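Local coordinates for protein SAM-dependent methyltransferase (Anabaena variabilis ATCC 29413, PDB 3GGD) that binds S-adenosyl-L-homocysteine in a Rossmann-like methyltransferase domain and probably transfers a methyl group from S-adenosyl-L-methionine to an acceptor, at residues Lys72-Ser75 with Gln76-Arg80; Met130-Gly133 with Phe134-Ile137; Glu20-Trp23 with Asn24-Leu27; Val45-Pro48 with Arg49-Leu52. One frame throughout, in Å; residues are numbered along the deposited sequence. Where two conformers were deposited one is given.

Two of the four contacts touch the bound S-adenosyl-L-homocysteine, from different parts of the chain. Contact 3, on helix 15-29, reaches its ribose through W23, while contact 2, at the end of strand 127-131, holds its amino acid end through R131; their centres lie about 18 Å apart. Contact 4, on helix 43-50, borders contact 2: D46 and R131 share one ethanediol, and R131 CD comes within 4.3 Å of D46 OD2. Contact 1, at the end of helix 69-77, packs against contact 4, with F73 CE1 3.7 Å from L47 CD2, and touches neither ligand-binding contact. Contacts 3 and 4, about 30 Å between centres, lie on opposite sides of the chain's centre.

Contact 1. Residues Lys72-Ser75 with Gln76-Arg80; sequences KFLS and QFFPR. With SO4 (sulfate ion), chain H.
F73 and F77 meet one turn apart where helix 69-77 runs out, the helix of a beta-alpha-beta unit that links parallel strands 60-63 and 81-85 of the Rossmann-like sheet. The F73 side chain can be followed outward. Its CB lies 4.1 Å from Q76 OE1; CG stands anti to the backbone N (chi1 171°), which carries the ring along the helix toward F77. At the far end CE1, CE2 and CZ all meet F77 CE1, and CZ comes to 3.2 Å from it. That F77 atom sits over one face of the F73 ring, displaced toward the rim, with the two planes inclined at 31°, so the pair is neither a parallel stack nor an edge-to-face one. V43, V44 and L47 of helix 43-50 also touch the F73 side chain.

Q76 lays its extended chain back across K72, whose NZ is bonded instead to the T99 carbonyl. S75 OG turns in to the helix and gives a 2.7 Å hydrogen bond to K72 O, capturing a carbonyl that Q76 N reaches only weakly. As the helix unwinds, L74 O takes two amides: F77 N from above the carbonyl plane, and F78 N at 2.9 Å, nearly along the C=O axis. The same L74 O also lies at the edge of the F78 ring, in its plane, 3.5 Å from CD1.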
loop_
_atom_site.group_PDB
_atom_site.type_symbol
_atom_site.label_atom_id
_atom_site.label_comp_id
_atom_site.label_asym_id
_atom_site.label_seq_id
_atom_site.Cartn_x
_atom_site.Cartn_y
_atom_site.Cartn_z
ATOM N N LYS A 72 -11.044 5.438 -5.854
ATOM C CA LYS A 72 -12.355 5.736 -6.431
ATOM C C LYS A 72 -13.522 5.170 -5.582
ATOM O O LYS A 72 -14.526 5.849 -5.342
ATOM C CB LYS A 72 -12.385 5.171 -7.836
ATOM C CG LYS A 72 -13.707 5.360 -8.662
ATOM C CD LYS A 72 -14.059 6.809 -8.868
ATOM C CE LYS A 72 -15.159 6.957 -9.943
ATOM N NZ LYS A 72 -15.651 8.347 -9.862
ATOM N N PHE A 73 -13.398 3.915 -5.153
ATOM C CA PHE A 73 -14.399 3.331 -4.296
ATOM C C PHE A 73 -14.501 4.098 -2.953
ATOM O O PHE A 73 -15.585 4.454 -2.493
ATOM C CB PHE A 73 -14.117 1.826 -4.125
ATOM C CG PHE A 73 -14.965 1.152 -3.082
ATOM C CD1 PHE A 73 -14.637 1.260 -1.719
ATOM C CD2 PHE A 73 -16.077 0.421 -3.439
ATOM C CE1 PHE A 73 -15.407 0.638 -0.752
ATOM C CE2 PHE A 73 -16.845 -0.209 -2.461
ATOM C CZ PHE A 73 -16.505 -0.095 -1.132
ATOM N N LEU A 74 -13.370 4.349 -2.317
ATOM C CA LEU A 74 -13.381 5.090 -1.067
ATOM C C LEU A 74 -14.144 6.414 -1.220
ATOM O O LEU A 74 -14.887 6.828 -0.336
ATOM C CB LEU A 74 -11.937 5.363 -0.594
ATOM C CG LEU A 74 -11.190 4.125 -0.092
ATOM C CD1 LEU A 74 -9.713 4.470 0.200
ATOM C CD2 LEU A 74 -11.889 3.486 1.166
ATOM N N SER A 75 -13.988 7.060 -2.379
ATOM C CA SER A 75 -14.581 8.379 -2.586
ATOM C C SER A 75 -16.085 8.284 -2.674
ATOM O O SER A 75 -16.773 9.273 -2.504
ATOM C CB SER A 75 -14.025 9.041 -3.852
ATOM O OG SER A 75 -14.644 8.546 -5.029
ATOM N N GLN A 76 -16.609 7.106 -2.982
ATOM C CA GLN A 76 -18.081 6.919 -3.056
ATOM C C GLN A 76 -18.676 6.826 -1.635
ATOM O O GLN A 76 -19.828 7.096 -1.415
ATOM C CB GLN A 76 -18.404 5.712 -3.952
ATOM C CG GLN A 76 -18.085 6.043 -5.436
ATOM C CD GLN A 76 -17.700 4.833 -6.339
ATOM O OE1 GLN A 76 -17.210 3.793 -5.857
ATOM N NE2 GLN A 76 -17.895 4.991 -7.675
ATOM N N PHE A 77 -17.833 6.531 -0.650
ATOM C CA PHE A 77 -18.291 6.340 0.731
ATOM C C PHE A 77 -17.878 7.470 1.680
ATOM O O PHE A 77 -18.532 7.690 2.662
ATOM C CB PHE A 77 -17.741 4.989 1.289
ATOM C CG PHE A 77 -18.451 3.780 0.728
ATOM C CD1 PHE A 77 -18.124 3.289 -0.528
ATOM C CD2 PHE A 77 -19.490 3.173 1.439
ATOM C CE1 PHE A 77 -18.803 2.197 -1.062
ATOM C CE2 PHE A 77 -20.164 2.106 0.915
ATOM C CZ PHE A 77 -19.839 1.609 -0.336
ATOM N N PHE A 78 -16.760 8.138 1.423
ATOM C CA PHE A 78 -16.270 9.200 2.311
ATOM C C PHE A 78 -16.396 10.554 1.639
ATOM O O PHE A 78 -16.175 10.660 0.433
ATOM C CB PHE A 78 -14.811 8.967 2.675
ATOM C CG PHE A 78 -14.602 7.834 3.609
ATOM C CD1 PHE A 78 -14.501 6.528 3.131
ATOM C CD2 PHE A 78 -14.523 8.052 4.964
ATOM C CE1 PHE A 78 -14.316 5.463 3.980
ATOM C CE2 PHE A 78 -14.330 6.976 5.856
ATOM C CZ PHE A 78 -14.239 5.671 5.349
ATOM N N PRO A 79 -16.703 11.601 2.422
ATOM C CA PRO A 79 -16.919 12.914 1.822
ATOM C C PRO A 79 -15.681 13.521 1.145
ATOM O O PRO A 79 -15.815 14.190 0.127
ATOM C CB PRO A 79 -17.405 13.794 3.000
ATOM C CG PRO A 79 -17.069 13.114 4.209
ATOM C CD PRO A 79 -16.882 11.626 3.885
ATOM N N ARG A 80 -14.499 13.259 1.690
ATOM C CA ARG A 80 -13.285 13.860 1.153
ATOM C C ARG A 80 -12.129 12.873 1.167
ATOM O O ARG A 80 -11.722 12.386 2.227
ATOM C CB ARG A 80 -12.924 15.116 1.950
ATOM C CG ARG A 80 -11.656 15.811 1.465
ATOM C CD ARG A 80 -11.240 16.926 2.415
ATOM N NE ARG A 80 -10.042 17.609 1.928
ATOM C CZ ARG A 80 -9.385 18.548 2.601
ATOM N NH1 ARG A 80 -9.772 18.924 3.806
ATOM N NH2 ARG A 80 -8.327 19.114 2.045
HETATM S S SO4 H . -4.702 18.732 -0.846
HETATM O O1 SO4 H . -6.081 18.877 -0.357
HETATM O O2 SO4 H . -4.548 17.673 -1.840
HETATM O O3 SO4 H . -3.856 18.468 0.308
HETATM O O4 SO4 H . -4.274 19.977 -1.485
#

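Contact 2. Residues Met130-Gly133 with Phe134-Ile137; sequences MRTG and FHHI. With SAH (S-adenosyl-L-homocysteine), chain E; EDO (1,2-ethanediol), chain L.
H136 and T132 meet beside the ligand: H136 NE2 gives T132 O a weak hydrogen bond of 3.3 Å, the oxygen lying near the plane of the imidazole. The same NE2 is 3.6 Å from C5' of S-adenosyl-L-homocysteine, so the ring packs by the carbon that joins the ribose ring to the sulfur. R131 holds the ligand's other end twice. Its carbonyl accepts the amino group, SAH N, at 2.8 Å, and its guanidinium NH1 reaches the carboxylate oxygen OXT at 2.9 Å. An extended chain delivers that guanidinium, and its NE and NH2 are taken up by the two oxygens of an ethanediol, which occupies the far edge. T132 OG1, 3.6 Å from SAH CG, bonds to R131 O.

Behind this shell stands H135: T132 CB and CG2 lie against the edge of its ring, T132 CB 3.7 Å from H135 CD2, and H135 ND1 is bonded to G197 N. CG of H136 falls between backbone N and carbonyl carbon (chi1 54°), a turn that brings the NE2 edge of the ring back to the T132 carbonyl. On the other side of the loop, the selenomethionine methyl CE of M130 touches F134 CD2 at 3.6 Å.

E163 of strand 158-164 receives the amides of G133, F134 and H135, tying the loop after strand 127-131 to the neighbouring strand. F134 meanwhile buries its ring against L145 and L149 of helix 142-153.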
loop_
_atom_site.group_PDB
_atom_site.type_symbol
_atom_site.label_atom_id
_atom_site.label_comp_id
_atom_site.label_asym_id
_atom_site.label_seq_id
_atom_site.Cartn_x
_atom_site.Cartn_y
_atom_site.Cartn_z
HETATM N N MSE A 130 -4.199 2.390 3.813
HETATM C CA MSE A 130 -2.991 2.025 3.108
HETATM C C MSE A 130 -2.983 0.542 2.747
HETATM O O MSE A 130 -2.965 -0.344 3.616
HETATM C CB MSE A 130 -1.754 2.367 3.938
HETATM C CG MSE A 130 -0.456 2.151 3.174
HETATM SE SE MSE A 130 1.120 2.799 4.242
HETATM C CE MSE A 130 1.099 1.453 5.471
ATOM N N ARG A 131 -2.964 0.277 1.449
ATOM C CA ARG A 131 -2.975 -1.089 0.930
ATOM C C ARG A 131 -1.609 -1.383 0.279
ATOM O O ARG A 131 -1.271 -0.878 -0.810
ATOM C CB ARG A 131 -4.121 -1.252 -0.071
ATOM C CG ARG A 131 -4.249 -2.685 -0.595
ATOM C CD ARG A 131 -5.494 -2.840 -1.504
ATOM N NE ARG A 131 -5.672 -4.224 -1.947
ATOM C CZ ARG A 131 -5.220 -4.699 -3.096
ATOM N NH1 ARG A 131 -4.569 -3.906 -3.925
ATOM N NH2 ARG A 131 -5.447 -5.967 -3.425
ATOM N N THR A 132 -0.848 -2.216 0.965
ATOM C CA THR A 132 0.489 -2.610 0.587
ATOM C C THR A 132 1.408 -1.432 0.341
ATOM O O THR A 132 2.028 -1.303 -0.709
ATOM C CB THR A 132 0.500 -3.648 -0.541
ATOM O OG1 THR A 132 -0.344 -3.241 -1.637
ATOM C CG2 THR A 132 0.026 -5.041 0.029
ATOM N N GLY A 133 1.503 -0.560 1.332
ATOM C CA GLY A 133 2.415 0.572 1.237
ATOM C C GLY A 133 3.688 0.402 2.028
ATOM O O GLY A 133 4.590 1.220 1.899
ATOM N N PHE A 134 3.826 -0.685 2.797
ATOM C CA PHE A 134 4.963 -0.809 3.720
ATOM C C PHE A 134 5.907 -1.997 3.460
ATOM O O PHE A 134 7.131 -1.884 3.635
ATOM C CB PHE A 134 4.403 -0.942 5.143
ATOM C CG PHE A 134 5.026 0.014 6.172
ATOM C CD1 PHE A 134 6.378 0.139 6.310
ATOM C CD2 PHE A 134 4.217 0.706 7.052
ATOM C CE1 PHE A 134 6.929 0.980 7.272
ATOM C CE2 PHE A 134 4.761 1.567 8.023
ATOM C CZ PHE A 134 6.125 1.695 8.118
ATOM N N HIS A 135 5.342 -3.144 3.069
ATOM C CA HIS A 135 6.107 -4.401 3.056
ATOM C C HIS A 135 7.283 -4.340 2.078
ATOM O O HIS A 135 8.334 -4.927 2.338
ATOM C CB HIS A 135 5.198 -5.571 2.719
ATOM C CG HIS A 135 4.809 -5.611 1.273
ATOM N ND1 HIS A 135 5.544 -6.286 0.325
ATOM C CD2 HIS A 135 3.796 -5.015 0.605
ATOM C CE1 HIS A 135 4.996 -6.116 -0.866
ATOM N NE2 HIS A 135 3.942 -5.335 -0.728
ATOM N N HIS A 136 7.138 -3.591 0.983
ATOM C CA HIS A 136 8.217 -3.490 -0.007
ATOM C C HIS A 136 9.279 -2.445 0.347
ATOM O O HIS A 136 10.317 -2.362 -0.338
ATOM C CB HIS A 136 7.632 -3.162 -1.385
ATOM C CG HIS A 136 6.765 -1.954 -1.361
ATOM N ND1 HIS A 136 7.277 -0.668 -1.351
ATOM C CD2 HIS A 136 5.417 -1.831 -1.316
ATOM C CE1 HIS A 136 6.273 0.188 -1.302
ATOM N NE2 HIS A 136 5.141 -0.493 -1.268
ATOM N N ILE A 137 9.030 -1.627 1.373
ATOM C CA ILE A 137 10.002 -0.611 1.768
ATOM C C ILE A 137 11.232 -1.270 2.392
ATOM O O ILE A 137 11.116 -2.106 3.300
ATOM C CB ILE A 137 9.387 0.447 2.741
ATOM C CG1 ILE A 137 8.189 1.163 2.090
ATOM C CG2 ILE A 137 10.457 1.476 3.222
ATOM C CD1 ILE A 137 8.515 2.213 1.004
HETATM N N SAH E . -2.330 1.036 -2.573
HETATM C CA SAH E . -2.290 0.782 -4.037
HETATM C CB SAH E . -0.865 0.554 -4.586
HETATM C CG SAH E . 0.008 -0.558 -3.978
HETATM S SD SAH E . 1.597 -0.743 -4.807
HETATM C C SAH E . -3.173 -0.394 -4.428
HETATM O O SAH E . -3.580 -0.510 -5.612
HETATM O OXT SAH E . -3.473 -1.252 -3.598
HETATM C "C5'" SAH E . 2.636 0.233 -3.757
HETATM C "C4'" SAH E . 2.496 1.761 -4.024
HETATM O "O4'" SAH E . 3.347 2.495 -3.111
HETATM C "C3'" SAH E . 2.909 2.259 -5.421
HETATM O "O3'" SAH E . 1.897 3.031 -6.045
HETATM C "C2'" SAH E . 4.124 3.141 -5.167
HETATM O "O2'" SAH E . 4.382 4.164 -6.152
HETATM C "C1'" SAH E . 3.858 3.649 -3.762
HETATM N N9 SAH E . 5.054 4.152 -3.076
HETATM C C8 SAH E . 6.273 3.546 -3.090
HETATM N N7 SAH E . 7.141 4.245 -2.340
HETATM C C5 SAH E . 6.458 5.324 -1.851
HETATM C C6 SAH E . 6.820 6.481 -1.040
HETATM N N6 SAH E . 8.112 6.548 -0.641
HETATM N N1 SAH E . 5.904 7.418 -0.754
HETATM C C2 SAH E . 4.622 7.297 -1.226
HETATM N N3 SAH E . 4.254 6.267 -1.987
HETATM C C4 SAH E . 5.108 5.289 -2.346
HETATM C C1 EDO L . -6.983 -7.859 -0.121
HETATM O O1 EDO L . -6.979 -7.771 -1.557
HETATM C C2 EDO L . -7.737 -6.674 0.547
HETATM O O2 EDO L . -7.355 -5.355 0.045
#

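Contact 3. Residues Glu20-Trp23 with Asn24-Leu27; sequences EQYW and NKTL. With SAH (S-adenosyl-L-homocysteine), chain E.
T26 folds back on Y22 one turn down helix 15-29, a regular alpha-helix beside the methyltransferase ligand pocket. The threonine hydroxyl lies anti to its own carbonyl carbon (chi1 -57°), which lets OG1 donate to Y22 O at 2.8 Å while T26 N bonds to the same carbonyl; one oxygen thus carries two donors. OG1 also stands over one face of the Y22 ring, toward its rim, 3.5 Å from CZ. The methyl CG2 goes the other way and rests 4.1 Å from W23 CE3, the two side chains running side by side.

W23 is turned by chi1 -82° away from this turn of the helix and toward the ligand, its indole backed by Y22 CE2 over one face and by A90 and I93 of helix 88-97. At the pocket the indole NE1 gives its hydrogen bond to SAH O3' at 3.0 Å, and a weak one to O2'. An alanine in place of W23 is likely to leave the ribose hydroxyls without their indole donor and open a gap beside Y22. E20, bent at CG, brings OE2 to 3.7 Å from N24 CB, and S89 OG bonds to both E20 OE2 and N24 ND2.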
loop_
_atom_site.group_PDB
_atom_site.type_symbol
_atom_site.label_atom_id
_atom_site.label_comp_id
_atom_site.label_asym_id
_atom_site.label_seq_id
_atom_site.Cartn_x
_atom_site.Cartn_y
_atom_site.Cartn_z
ATOM N N GLU A 20 8.661 5.210 -9.791
ATOM C CA GLU A 20 8.305 6.011 -10.948
ATOM C C GLU A 20 8.712 5.290 -12.240
ATOM O O GLU A 20 7.964 5.330 -13.230
ATOM C CB GLU A 20 8.893 7.418 -10.862
ATOM C CG GLU A 20 8.762 8.270 -12.162
ATOM C CD GLU A 20 7.313 8.431 -12.653
ATOM O OE1 GLU A 20 6.363 8.352 -11.832
ATOM O OE2 GLU A 20 7.138 8.702 -13.859
ATOM N N GLN A 21 9.849 4.597 -12.241
ATOM C CA GLN A 21 10.238 3.844 -13.448
ATOM C C GLN A 21 9.195 2.746 -13.750
ATOM O O GLN A 21 8.726 2.594 -14.899
ATOM C CB GLN A 21 11.637 3.265 -13.312
ATOM C CG GLN A 21 12.188 2.784 -14.677
ATOM C CD GLN A 21 13.502 1.974 -14.577
ATOM O OE1 GLN A 21 13.619 1.018 -13.762
ATOM N NE2 GLN A 21 14.476 2.345 -15.399
ATOM N N TYR A 22 8.754 2.052 -12.696
ATOM C CA TYR A 22 7.737 1.028 -12.862
ATOM C C TYR A 22 6.419 1.592 -13.402
ATOM O O TYR A 22 5.848 1.063 -14.358
ATOM C CB TYR A 22 7.440 0.337 -11.536
ATOM C CG TYR A 22 6.210 -0.537 -11.605
ATOM C CD1 TYR A 22 6.258 -1.817 -12.211
ATOM C CD2 TYR A 22 4.995 -0.091 -11.106
ATOM C CE1 TYR A 22 5.149 -2.624 -12.289
ATOM C CE2 TYR A 22 3.854 -0.909 -11.183
ATOM C CZ TYR A 22 3.935 -2.163 -11.769
ATOM O OH TYR A 22 2.819 -2.951 -11.839
ATOM N N TRP A 23 5.947 2.665 -12.773
ATOM C CA TRP A 23 4.662 3.247 -13.141
ATOM C C TRP A 23 4.725 3.896 -14.490
ATOM O O TRP A 23 3.781 3.800 -15.266
ATOM C CB TRP A 23 4.171 4.222 -12.083
ATOM C CG TRP A 23 3.493 3.573 -10.915
ATOM C CD1 TRP A 23 3.883 3.627 -9.597
ATOM C CD2 TRP A 23 2.278 2.799 -10.934
ATOM N NE1 TRP A 23 2.990 2.958 -8.817
ATOM C CE2 TRP A 23 2.002 2.427 -9.610
ATOM C CE3 TRP A 23 1.399 2.397 -11.950
ATOM C CZ2 TRP A 23 0.870 1.699 -9.261
ATOM C CZ3 TRP A 23 0.277 1.633 -11.611
ATOM C CH2 TRP A 23 0.017 1.299 -10.282
ATOM N N ASN A 24 5.845 4.518 -14.820
ATOM C CA ASN A 24 5.945 5.087 -16.160
ATOM C C ASN A 24 5.932 3.982 -17.253
ATOM O O ASN A 24 5.325 4.141 -18.324
ATOM C CB ASN A 24 7.168 5.955 -16.326
ATOM C CG ASN A 24 7.080 6.827 -17.586
ATOM O OD1 ASN A 24 7.797 6.599 -18.540
ATOM N ND2 ASN A 24 6.157 7.776 -17.605
ATOM N N LYS A 25 6.603 2.872 -16.979
ATOM C CA LYS A 25 6.572 1.743 -17.897
ATOM C C LYS A 25 5.147 1.222 -18.029
ATOM O O LYS A 25 4.685 0.910 -19.136
ATOM C CB LYS A 25 7.492 0.620 -17.426
ATOM C CG LYS A 25 7.324 -0.623 -18.262
ATOM C CD LYS A 25 7.850 -1.835 -17.646
ATOM C CE LYS A 25 7.072 -2.319 -16.468
ATOM N NZ LYS A 25 8.089 -3.201 -15.776
ATOM N N THR A 26 4.450 1.125 -16.896
ATOM C CA THR A 26 3.047 0.706 -16.876
ATOM C C THR A 26 2.139 1.647 -17.668
ATOM O O THR A 26 1.335 1.187 -18.496
ATOM C CB THR A 26 2.601 0.536 -15.431
ATOM O OG1 THR A 26 3.483 -0.409 -14.816
ATOM C CG2 THR A 26 1.145 0.091 -15.334
ATOM N N LEU A 27 2.295 2.961 -17.442
ATOM C CA LEU A 27 1.560 4.005 -18.162
ATOM C C LEU A 27 1.809 3.947 -19.664
ATOM O O LEU A 27 0.864 3.913 -20.462
ATOM C CB LEU A 27 1.973 5.398 -17.654
ATOM C CG LEU A 27 1.476 6.678 -18.390
ATOM C CD1 LEU A 27 -0.055 6.772 -18.417
ATOM C CD2 LEU A 27 2.080 7.920 -17.741
HETATM N N SAH E . -2.330 1.036 -2.573
HETATM C CA SAH E . -2.290 0.782 -4.037
HETATM C CB SAH E . -0.865 0.554 -4.586
HETATM C CG SAH E . 0.008 -0.558 -3.978
HETATM S SD SAH E . 1.597 -0.743 -4.807
HETATM C C SAH E . -3.173 -0.394 -4.428
HETATM O O SAH E . -3.580 -0.510 -5.612
HETATM O OXT SAH E . -3.473 -1.252 -3.598
HETATM C "C5'" SAH E . 2.636 0.233 -3.757
HETATM C "C4'" SAH E . 2.496 1.761 -4.024
HETATM O "O4'" SAH E . 3.347 2.495 -3.111
HETATM C "C3'" SAH E . 2.909 2.259 -5.421
HETATM O "O3'" SAH E . 1.897 3.031 -6.045
HETATM C "C2'" SAH E . 4.124 3.141 -5.167
HETATM O "O2'" SAH E . 4.382 4.164 -6.152
HETATM C "C1'" SAH E . 3.858 3.649 -3.762
HETATM N N9 SAH E . 5.054 4.152 -3.076
HETATM C C8 SAH E . 6.273 3.546 -3.090
HETATM N N7 SAH E . 7.141 4.245 -2.340
HETATM C C5 SAH E . 6.458 5.324 -1.851
HETATM C C6 SAH E . 6.820 6.481 -1.040
HETATM N N6 SAH E . 8.112 6.548 -0.641
HETATM N N1 SAH E . 5.904 7.418 -0.754
HETATM C C2 SAH E . 4.622 7.297 -1.226
HETATM N N3 SAH E . 4.254 6.267 -1.987
HETATM C C4 SAH E . 5.108 5.289 -2.346
#

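Contact 4. Residues Val45-Pro48 with Arg49-Leu52; sequences VDLP and RFEL. With SO4 (sulfate ion), chain J; EDO (1,2-ethanediol), chain L.
R49 runs alongside V45 and past D46, with a sulfate ion, probably from the crystallisation liquor, at its guanidinium edge. NE donates to sulfate O1 at 3.1 Å and NH2 to O2 at 3.0 Å, the second bond practically straight at 179°. The link to D46 is looser: OD1 is 3.8 Å from R49 NH1 and well out of the guanidinium plane, a long salt bridge of charges alone. Y160 OH closes the gap by bonding to both D46 OD1 and R49 NH1, while D46 OD2 takes Y129 OH and, at 2.7 Å, O2 of an ethanediol that is probably from the same source. A leucine in place of R49 would probably leave the Y160 hydroxyl without its NH1 partner and D46 without one of its nearby positive charges.

The backbone here is the last turn of helix 43-50, kinked at P48, whose nitrogen has no hydrogen to give. L47 O accepts both F50 N, from above its carbonyl plane, and E51 N at 2.9 Å; farther on, a water bridges P48 O and L52 N.

V45 CG1 rests over one face of the R49 guanidinium, 3.8 Å from NH2, and W239 makes a cation-pi contact with the same group. F50 has its CG between backbone N and carbonyl carbon (chi1 66°), which turns the ring back along the preceding turn, L47 O lying over one face toward the rim. L47 CD1 reaches F50 CZ at 3.6 Å, the two side chains crossing at about a right angle, and the leucine also packs on F78.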
loop_
_atom_site.group_PDB
_atom_site.type_symbol
_atom_site.label_atom_id
_atom_site.label_comp_id
_atom_site.label_asym_id
_atom_site.label_seq_id
_atom_site.Cartn_x
_atom_site.Cartn_y
_atom_site.Cartn_z
ATOM N N VAL A 45 -13.478 -5.698 0.788
ATOM C CA VAL A 45 -13.130 -6.610 1.902
ATOM C C VAL A 45 -12.554 -5.824 3.092
ATOM O O VAL A 45 -12.881 -6.082 4.253
ATOM C CB VAL A 45 -12.116 -7.689 1.427
ATOM C CG1 VAL A 45 -11.514 -8.467 2.633
ATOM C CG2 VAL A 45 -12.805 -8.622 0.412
ATOM N N ASP A 46 -11.759 -4.807 2.797
ATOM C CA ASP A 46 -11.149 -3.971 3.855
ATOM C C ASP A 46 -12.131 -3.078 4.650
ATOM O O ASP A 46 -12.022 -2.973 5.884
ATOM C CB ASP A 46 -10.090 -3.040 3.249
ATOM C CG ASP A 46 -8.950 -3.817 2.541
ATOM O OD1 ASP A 46 -8.527 -4.863 3.086
ATOM O OD2 ASP A 46 -8.491 -3.349 1.481
ATOM N N LEU A 47 -13.076 -2.451 3.939
ATOM C CA LEU A 47 -13.882 -1.373 4.523
ATOM C C LEU A 47 -14.634 -1.772 5.808
ATOM O O LEU A 47 -14.601 -1.022 6.757
ATOM C CB LEU A 47 -14.813 -0.727 3.477
ATOM C CG LEU A 47 -15.636 0.508 3.914
ATOM C CD1 LEU A 47 -14.715 1.584 4.509
ATOM C CD2 LEU A 47 -16.543 1.096 2.789
ATOM N N PRO A 48 -15.282 -2.956 5.856
ATOM C CA PRO A 48 -15.918 -3.310 7.123
ATOM C C PRO A 48 -14.966 -3.361 8.341
ATOM O O PRO A 48 -15.403 -3.184 9.480
ATOM C CB PRO A 48 -16.538 -4.677 6.847
ATOM C CG PRO A 48 -16.616 -4.789 5.364
ATOM C CD PRO A 48 -15.469 -3.991 4.838
ATOM N N ARG A 49 -13.684 -3.572 8.108
ATOM C CA ARG A 49 -12.720 -3.683 9.223
ATOM C C ARG A 49 -12.424 -2.349 9.880
ATOM O O ARG A 49 -11.928 -2.321 10.988
ATOM C CB ARG A 49 -11.410 -4.304 8.720
ATOM C CG ARG A 49 -11.561 -5.746 8.217
ATOM C CD ARG A 49 -10.371 -6.188 7.411
ATOM N NE ARG A 49 -10.509 -7.587 7.000
ATOM C CZ ARG A 49 -9.659 -8.223 6.204
ATOM N NH1 ARG A 49 -8.590 -7.625 5.723
ATOM N NH2 ARG A 49 -9.870 -9.483 5.877
ATOM N N PHE A 50 -12.685 -1.239 9.187
ATOM C CA PHE A 50 -12.424 0.089 9.757
ATOM C C PHE A 50 -13.527 1.153 9.687
ATOM O O PHE A 50 -13.433 2.179 10.376
ATOM C CB PHE A 50 -11.153 0.663 9.174
ATOM C CG PHE A 50 -11.202 0.987 7.702
ATOM C CD1 PHE A 50 -11.548 2.264 7.265
ATOM C CD2 PHE A 50 -10.762 0.075 6.769
ATOM C CE1 PHE A 50 -11.535 2.586 5.918
ATOM C CE2 PHE A 50 -10.747 0.397 5.430
ATOM C CZ PHE A 50 -11.133 1.650 4.999
ATOM N N GLU A 51 -14.576 0.931 8.898
ATOM C CA GLU A 51 -15.564 1.966 8.725
ATOM C C GLU A 51 -16.298 2.388 10.000
ATOM O O GLU A 51 -16.784 3.515 10.080
ATOM C CB GLU A 51 -16.596 1.575 7.640
ATOM C CG GLU A 51 -17.437 0.369 7.967
ATOM C CD GLU A 51 -18.374 0.003 6.832
ATOM O OE1 GLU A 51 -18.952 0.920 6.248
ATOM O OE2 GLU A 51 -18.584 -1.181 6.548
ATOM N N LEU A 52 -16.466 1.485 10.964
ATOM C CA LEU A 52 -17.144 1.872 12.181
ATOM C C LEU A 52 -16.134 2.484 13.145
ATOM O O LEU A 52 -16.531 2.953 14.203
ATOM C CB LEU A 52 -17.815 0.677 12.843
ATOM C CG LEU A 52 -18.786 -0.108 11.946
ATOM C CD1 LEU A 52 -19.460 -1.226 12.728
ATOM C CD2 LEU A 52 -19.822 0.850 11.395
HETATM S S SO4 J . -12.677 -10.268 8.247
HETATM O O1 SO4 J . -13.068 -8.862 8.076
HETATM O O2 SO4 J . -12.291 -10.891 6.969
HETATM O O3 SO4 J . -13.869 -10.966 8.731
HETATM O O4 SO4 J . -11.622 -10.420 9.252
HETATM C C1 EDO L . -6.983 -7.859 -0.121
HETATM O O1 EDO L . -6.979 -7.771 -1.557
HETATM C C2 EDO L . -7.737 -6.674 0.547
HETATM O O2 EDO L . -7.355 -5.355 0.045
HETATM O O HOH W 1 -15.201 -1.084 11.410
#